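Guanylate kinase (Coxiella burnetii, PDB 3TR0) probably catalyses the ATP-dependent phosphorylation of GMP to GDP, and so serves in the recycling of GMP and, indirectly, cGMP. Local coordinates at residues I12-G17 with I122-P127. Residues are numbered along the deposited sequence; the frame is centred on the assembly and turned at random.
With SO4 (sulfate ion), chain B.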
loop_
_atom_site.group_PDB
_atom_site.type_symbol
_atom_site.label_atom_id
_atom_site.label_comp_id
_atom_site.label_asym_id
_atom_site.label_seq_id
_atom_site.Cartn_x
_atom_site.Cartn_y
_atom_site.Cartn_z
ATOM N N ILE A 12 -9.971 -3.786 10.398
ATOM C CA ILE A 12 -8.943 -3.702 11.424
ATOM C C ILE A 12 -9.248 -4.715 12.516
ATOM O O ILE A 12 -10.296 -4.636 13.159
ATOM C CB ILE A 12 -8.913 -2.319 12.081
ATOM C CG1 ILE A 12 -9.010 -1.216 11.028
ATOM C CG2 ILE A 12 -7.655 -2.162 12.911
ATOM C CD1 ILE A 12 -7.802 -1.135 10.131
ATOM N N SER A 13 -8.340 -5.665 12.727
ATOM C CA SER A 13 -8.536 -6.681 13.763
ATOM C C SER A 13 -7.346 -6.734 14.708
ATOM O O SER A 13 -6.221 -6.429 14.319
ATOM C CB SER A 13 -8.773 -8.060 13.144
ATOM O OG SER A 13 -9.864 -8.040 12.236
ATOM N N ALA A 14 -7.605 -7.120 15.955
ATOM C CA ALA A 14 -6.557 -7.204 16.960
ATOM C C ALA A 14 -7.091 -7.880 18.216
ATOM O O ALA A 14 -8.296 -7.866 18.468
ATOM C CB ALA A 14 -6.027 -5.817 17.293
ATOM N N PRO A 15 -6.196 -8.487 19.002
ATOM C CA PRO A 15 -6.645 -9.056 20.274
ATOM C C PRO A 15 -7.075 -7.928 21.203
ATOM O O PRO A 15 -6.591 -6.806 21.054
ATOM C CB PRO A 15 -5.389 -9.755 20.807
ATOM C CG PRO A 15 -4.243 -9.056 20.136
ATOM C CD PRO A 15 -4.757 -8.704 18.766
ATOM N N SER A 16 -7.983 -8.210 22.130
ATOM C CA SER A 16 -8.385 -7.209 23.108
ATOM C C SER A 16 -7.158 -6.740 23.882
ATOM O O SER A 16 -6.303 -7.545 24.250
ATOM C CB SER A 16 -9.444 -7.775 24.063
ATOM O OG SER A 16 -10.634 -8.103 23.364
ATOM N N GLY A 17 -7.066 -5.434 24.107
ATOM C CA GLY A 17 -5.950 -4.866 24.841
ATOM C C GLY A 17 -4.787 -4.434 23.965
ATOM O O GLY A 17 -3.734 -4.050 24.472
ATOM N N ILE A 122 -6.079 -5.389 8.061
ATOM C CA ILE A 122 -4.884 -5.045 8.823
ATOM C C ILE A 122 -4.992 -5.650 10.219
ATOM O O ILE A 122 -6.004 -5.467 10.899
ATOM C CB ILE A 122 -4.764 -3.517 8.996
ATOM C CG1 ILE A 122 -4.826 -2.814 7.639
ATOM C CG2 ILE A 122 -3.499 -3.158 9.771
ATOM C CD1 ILE A 122 -5.029 -1.310 7.735
ATOM N N PHE A 123 -3.959 -6.368 10.645
ATOM C CA PHE A 123 -3.943 -6.940 11.986
ATOM C C PHE A 123 -2.988 -6.159 12.880
ATOM O O PHE A 123 -1.819 -5.978 12.545
ATOM C CB PHE A 123 -3.549 -8.420 11.949
ATOM C CG PHE A 123 -3.980 -9.188 13.171
ATOM C CD1 PHE A 123 -5.154 -9.926 13.160
ATOM C CD2 PHE A 123 -3.228 -9.153 14.330
ATOM C CE1 PHE A 123 -5.562 -10.632 14.280
ATOM C CE2 PHE A 123 -3.632 -9.851 15.455
ATOM C CZ PHE A 123 -4.803 -10.585 15.429
ATOM N N ILE A 124 -3.487 -5.691 14.019
ATOM C CA ILE A 124 -2.658 -4.950 14.954
ATOM C C ILE A 124 -2.082 -5.891 16.006
ATOM O O ILE A 124 -2.826 -6.566 16.719
ATOM C CB ILE A 124 -3.456 -3.841 15.670
ATOM C CG1 ILE A 124 -4.198 -2.964 14.659
ATOM C CG2 ILE A 124 -2.537 -3.005 16.543
ATOM C CD1 ILE A 124 -3.295 -2.246 13.698
ATOM N N LEU A 125 -0.756 -5.932 16.093
ATOM C CA LEU A 125 -0.067 -6.784 17.055
ATOM C C LEU A 125 0.415 -5.973 18.244
ATOM O O LEU A 125 0.879 -4.846 18.085
ATOM C CB LEU A 125 1.143 -7.454 16.395
ATOM C CG LEU A 125 0.860 -8.403 15.234
ATOM C CD1 LEU A 125 2.149 -8.697 14.464
ATOM C CD2 LEU A 125 0.226 -9.677 15.748
ATOM N N PRO A 126 0.312 -6.549 19.452
ATOM C CA PRO A 126 0.923 -5.919 20.621
ATOM C C PRO A 126 2.418 -6.200 20.586
ATOM O O PRO A 126 2.829 -7.131 19.900
ATOM C CB PRO A 126 0.277 -6.669 21.791
ATOM C CG PRO A 126 0.029 -8.036 21.247
ATOM C CD PRO A 126 -0.323 -7.836 19.781
ATOM N N PRO A 127 3.223 -5.400 21.301
ATOM C CA PRO A 127 4.670 -5.639 21.342
ATOM C C PRO A 127 5.022 -6.817 22.255
ATOM O O PRO A 127 6.156 -7.302 22.244
ATOM C CB PRO A 127 5.222 -4.324 21.897
ATOM C CG PRO A 127 4.106 -3.766 22.712
ATOM C CD PRO A 127 2.842 -4.162 22.003
HETATM S S SO4 B . -8.287 -2.634 22.165
HETATM O O1 SO4 B . -9.202 -1.682 21.547
HETATM O O2 SO4 B . -9.034 -3.564 23.001
HETATM O O3 SO4 B . -7.571 -3.389 21.130
HETATM O O4 SO4 B . -7.338 -1.918 23.010
#
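Ser13 spends both of its backbone polar groups on Ile122 and Ile124 of the neighbouring strand, a textbook parallel pairing just where a nucleotide-binding loop departs. Its N donates to Ile122 O at 3.0 Å, and its O accepts from Ile124 N at 2.8 Å, both bonds nearly straight (170° and 167° at the hydrogen). Each acceptor also receives a CA-H...O contact, Ile122 O from Ile12 CA and Ser13 O from Phe123 CA. Ser13 O lies, moreover, over one face of the Phe123 ring, which has CG anti to the backbone N (chi1 -159°) and thus leans along the loop until CE2 meets Pro15 CD at 3.7 Å. The hydroxyl of Ser13 turns elsewhere, bonding to Ile104 O. Beyond the last bridge the pairing lapses: Ala14 CB sits 3.3 Å from Ile124 O, a buried carbonyl with no hydrogen-bonding partner in the model. Farther on, Gly17 N donates to O2 of a bound sulfate at 2.9 Å; the amides of Gly19, Lys20 and Thr21 and Arg139 NH2 also hydrogen-bond to this ion, consistent with a P-loop holding a phosphate mimic. On the opposite sheet face from Phe123, Ile12 CD1 and Ile122 CD1 lie side by side, 3.7 Å apart. Helix 20-30 packs on Ile12 and helix 173-187 on Ile122, helix 147-158 packs on Pro15 and Phe123, and strands 99-103 and 166-169 flank the pair within the parallel sheet.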